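Local structure of latency-associated nuclear antigen (Murid herpesvirus 4, 4BLG) at residues R17-Q20 against L26-P29; C57-S60 against L64-P67. The protein is a viral latency antigen represented here by its C-terminal domain, which pairs with a second copy of itself and probably binds DNA. All coordinates share one frame; numbering follows the deposited sequence.

Both contacts lie in the LANA DNA-binding domain, where helices pack against a four-stranded antiparallel sheet. They follow one another along the chain. Contact 1 joins helix 13-22 to residues 26-29, on helix 24-27 and just after it, about 13 Å from the chain centre. Contact 2 joins the exit of helix 48-57 to the start of strand 64-70 and lies nearer the core, about 6 Å from that centre. The centres of the contacts are 11 Å apart, and a probable hydrogen bond of 2.8 Å from S60 OG to L26 O connects them. Together they tie the N-terminal helices to the loop entering an outermost strand of the sheet within this chain; contact 2 alone reaches the second subunit.

Contact 1 (R17-Q20 against L26-P29); sequences RHLQ and LFDP. With PO4 (phosphate ion), chain D.
L19 lays its CB almost exactly over the centre of the F27 ring, a CH-pi contact that joins helix 13-22 to the short helix 24-27 that follows it, near the start of the chain. The evidence is geometric: CB of L19 stands 3.8 Å from the ring centroid and only 2° off the ring normal, nearly equidistant from all six ring carbons.

Along F27 from its root, CB faces the backbone of Q20, with F27 CB 4.0 Å from Q20 CA. CG lies anti to the carbonyl carbon (chi1 -76°), which swings the ring beside its own backbone N and turns one face to L19. One ortho carbon, F27 CD2, comes within 3.6 Å of L19 O, so this side of the ring meets the helix backbone. Across the ring, F27 CE1 meets L19 CD1 at 3.8 Å. At the tip, CZ is touched by both methyls of L19, CD1 and CD2. L19 and F27 are both buried; their side chains also touch helix 93-110, L19 on V102 and F27 on L99.

Further out the packing is lighter. The extended side chain of Q20 runs to the proline ring roughly at a right angle, with Q20 NE2 4.1 Å from P29 CG.

A phosphate ion, probably from the crystallisation liquor, is hydrogen-bonded by R25 NH2 and K98 NZ; the backbone adds a nearly straight bond (167°) to this anion: L26 N donates to phosphate O2 at 3.0 Å.

Contact 2 (C57-S60 against L64-P67); sequences CIQS and LSTP
The carboxamide of Q59 grips both polar backbone atoms of S65, brought back to the strand by a bend in the Q59 chain at chi2 (-71°). Q59 OE1 accepts from S65 N at 3.0 Å, and the bond is nearly straight at the hydrogen (163°). The donor nevertheless stands above the carbonyl plane of OE1, 38° out of it. The other half of the amide closes the pair: Q59 NE2 donates to S65 O at 3.1 Å, and the acceptor lies close to the plane of the amide. OE1 also approaches the chain just before S65, with L64 CA 3.5 Å from Q59 OE1.

A third bond lies beside this pair. S65 points its CB toward the loop, and its hydroxyl donates to the backbone: S65 OG to I58 O measures 2.7 Å, within the carbonyl plane. The branch methyl of I58 flanks the hydroxyl, with I58 CG2 3.5 Å from S65 OG. Nearby, L64 CD2 packs against S60 O.

In the second shell, H55 O of helix 48-57 is a further acceptor for Q59 NE2. I58 centres an inverse gamma turn, closed by a weak Q59 N to C57 O bond of 2.9 Å, where the chain leaves that helix. S65 OG is also hydrogen-bonded to S88 OG of strand 84-90. L64 and T66 make backbone bonds to F89 and L87 of that strand, and L64 packs on P72 of the second subunit.

S65 N and O therefore find in a side-chain amide the bonding that a further strand would provide, consistent with Q59 finishing this part of the sheet edge within this chain.

Contact 1 (R17-Q20 against L26-P29)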
# COMPACT_ATOMS: atom_id res chain seq x y z
N ARG A 17 -17.38 -7.77 15.89
CA ARG A 17 -17.68 -8.99 16.61
C ARG A 17 -17.65 -10.14 15.61
O ARG A 17 -17.13 -11.22 15.90
CB ARG A 17 -19.02 -8.88 17.34
CG ARG A 17 -18.99 -7.92 18.53
CD ARG A 17 -20.33 -7.81 19.25
NE ARG A 17 -20.17 -7.23 20.58
CZ ARG A 17 -21.11 -7.19 21.52
NH1 ARG A 17 -22.33 -7.69 21.30
NH2 ARG A 17 -20.84 -6.64 22.70
N HIS A 18 -18.17 -9.88 14.42
CA HIS A 18 -18.20 -10.90 13.40
C HIS A 18 -16.79 -11.41 13.16
O HIS A 18 -16.55 -12.61 13.25
CB HIS A 18 -18.79 -10.39 12.09
CG HIS A 18 -18.61 -11.34 10.95
ND1 HIS A 18 -19.40 -12.46 10.77
CD2 HIS A 18 -17.70 -11.36 9.95
CE1 HIS A 18 -19.00 -13.12 9.70
NE2 HIS A 18 -17.97 -12.47 9.18
N LEU A 19 -15.88 -10.49 12.87
CA LEU A 19 -14.51 -10.85 12.54
C LEU A 19 -13.83 -11.63 13.66
O LEU A 19 -13.12 -12.61 13.39
CB LEU A 19 -13.67 -9.61 12.17
CG LEU A 19 -14.11 -8.86 10.91
CD1 LEU A 19 -13.38 -7.53 10.79
CD2 LEU A 19 -13.87 -9.70 9.66
N GLN A 20 -14.05 -11.23 14.91
CA GLN A 20 -13.41 -11.91 16.03
C GLN A 20 -13.96 -13.30 16.29
O GLN A 20 -13.23 -14.16 16.78
CB GLN A 20 -13.59 -11.13 17.33
CG GLN A 20 -13.31 -9.65 17.24
CD GLN A 20 -13.11 -9.06 18.61
OE1 GLN A 20 -13.19 -9.78 19.61
NE2 GLN A 20 -12.87 -7.76 18.67
N LEU A 26 -6.55 -14.55 14.58
CA LEU A 26 -6.21 -13.42 13.72
C LEU A 26 -6.68 -12.09 14.31
O LEU A 26 -5.95 -11.10 14.28
CB LEU A 26 -6.80 -13.62 12.32
CG LEU A 26 -6.39 -12.57 11.28
CD1 LEU A 26 -4.88 -12.52 11.12
CD2 LEU A 26 -7.07 -12.85 9.95
N PHE A 27 -7.89 -12.06 14.87
CA PHE A 27 -8.48 -10.80 15.34
C PHE A 27 -8.49 -10.63 16.85
O PHE A 27 -9.09 -9.70 17.37
CB PHE A 27 -9.88 -10.63 14.80
CG PHE A 27 -9.91 -10.21 13.37
CD1 PHE A 27 -9.80 -8.88 13.02
CD2 PHE A 27 -10.02 -11.16 12.36
CE1 PHE A 27 -9.81 -8.49 11.70
CE2 PHE A 27 -10.03 -10.78 11.04
CZ PHE A 27 -9.93 -9.45 10.70
N ASP A 28 -7.82 -11.53 17.56
CA ASP A 28 -7.61 -11.38 18.99
C ASP A 28 -7.06 -9.99 19.27
O ASP A 28 -6.00 -9.64 18.75
CB ASP A 28 -6.61 -12.43 19.49
CG ASP A 28 -6.69 -12.64 20.98
OD1 ASP A 28 -7.17 -11.71 21.67
OD2 ASP A 28 -6.28 -13.72 21.46
N PRO A 29 -7.76 -9.20 20.10
CA PRO A 29 -7.27 -7.85 20.41
C PRO A 29 -6.13 -7.86 21.42
O PRO A 29 -5.50 -6.83 21.65
CB PRO A 29 -8.50 -7.15 21.00
CG PRO A 29 -9.61 -8.18 21.04
CD PRO A 29 -8.98 -9.52 20.86
P PO4 D . -8.19 -18.08 13.40
O1 PO4 D . -9.45 -18.66 12.80
O2 PO4 D . -8.10 -16.61 13.09
O3 PO4 D . -8.16 -18.23 14.89
O4 PO4 D . -7.01 -18.79 12.79

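Contact 2 (C57-S60 against L64-P67)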
# COMPACT_ATOMS: atom_id res chain seq x y z
N CYS A 57 -12.41 -1.32 11.67
CA CYS A 57 -12.68 -2.72 12.01
C CYS A 57 -11.54 -3.73 11.82
O CYS A 57 -11.38 -4.64 12.64
CB CYS A 57 -13.90 -3.21 11.22
SG CYS A 57 -15.43 -2.47 11.79
N ILE A 58 -10.76 -3.61 10.75
CA ILE A 58 -9.69 -4.57 10.48
C ILE A 58 -8.43 -4.17 11.23
O ILE A 58 -7.44 -3.69 10.65
CB ILE A 58 -9.43 -4.70 8.97
CG1 ILE A 58 -10.72 -5.13 8.26
CG2 ILE A 58 -8.34 -5.73 8.70
CD1 ILE A 58 -10.66 -5.01 6.74
N GLN A 59 -8.50 -4.36 12.55
CA GLN A 59 -7.42 -4.00 13.46
C GLN A 59 -7.37 -5.03 14.59
O GLN A 59 -8.39 -5.45 15.11
CB GLN A 59 -7.67 -2.62 14.07
CG GLN A 59 -7.81 -1.49 13.07
CD GLN A 59 -6.50 -1.14 12.40
OE1 GLN A 59 -5.46 -1.77 12.63
NE2 GLN A 59 -6.53 -0.11 11.56
N SER A 60 -6.15 -5.42 14.95
CA SER A 60 -5.94 -6.31 16.09
C SER A 60 -4.44 -6.40 16.35
O SER A 60 -3.66 -5.61 15.81
CB SER A 60 -6.50 -7.70 15.82
OG SER A 60 -5.66 -8.40 14.92
N LEU A 64 -2.88 -5.10 11.13
CA LEU A 64 -2.79 -3.66 11.28
C LEU A 64 -3.16 -3.01 9.96
O LEU A 64 -2.63 -3.38 8.92
CB LEU A 64 -1.39 -3.25 11.69
CG LEU A 64 -0.77 -4.05 12.84
CD1 LEU A 64 0.65 -3.56 13.09
CD2 LEU A 64 -1.59 -3.96 14.10
N SER A 65 -4.07 -2.05 10.00
CA SER A 65 -4.51 -1.40 8.78
C SER A 65 -4.17 0.09 8.74
O SER A 65 -4.25 0.80 9.74
CB SER A 65 -6.01 -1.59 8.56
OG SER A 65 -6.31 -2.95 8.35
N THR A 66 -3.77 0.52 7.56
CA THR A 66 -3.50 1.92 7.29
C THR A 66 -4.80 2.70 7.26
O THR A 66 -5.88 2.11 7.15
CB THR A 66 -2.88 2.07 5.91
OG1 THR A 66 -3.83 1.64 4.92
CG2 THR A 66 -1.63 1.24 5.79
N PRO A 67 -4.71 4.03 7.35
CA PRO A 67 -5.89 4.83 7.04
C PRO A 67 -6.27 4.65 5.58
O PRO A 67 -5.52 4.01 4.82
CB PRO A 67 -5.44 6.27 7.31
CG PRO A 67 -3.96 6.21 7.51
CD PRO A 67 -3.61 4.83 7.91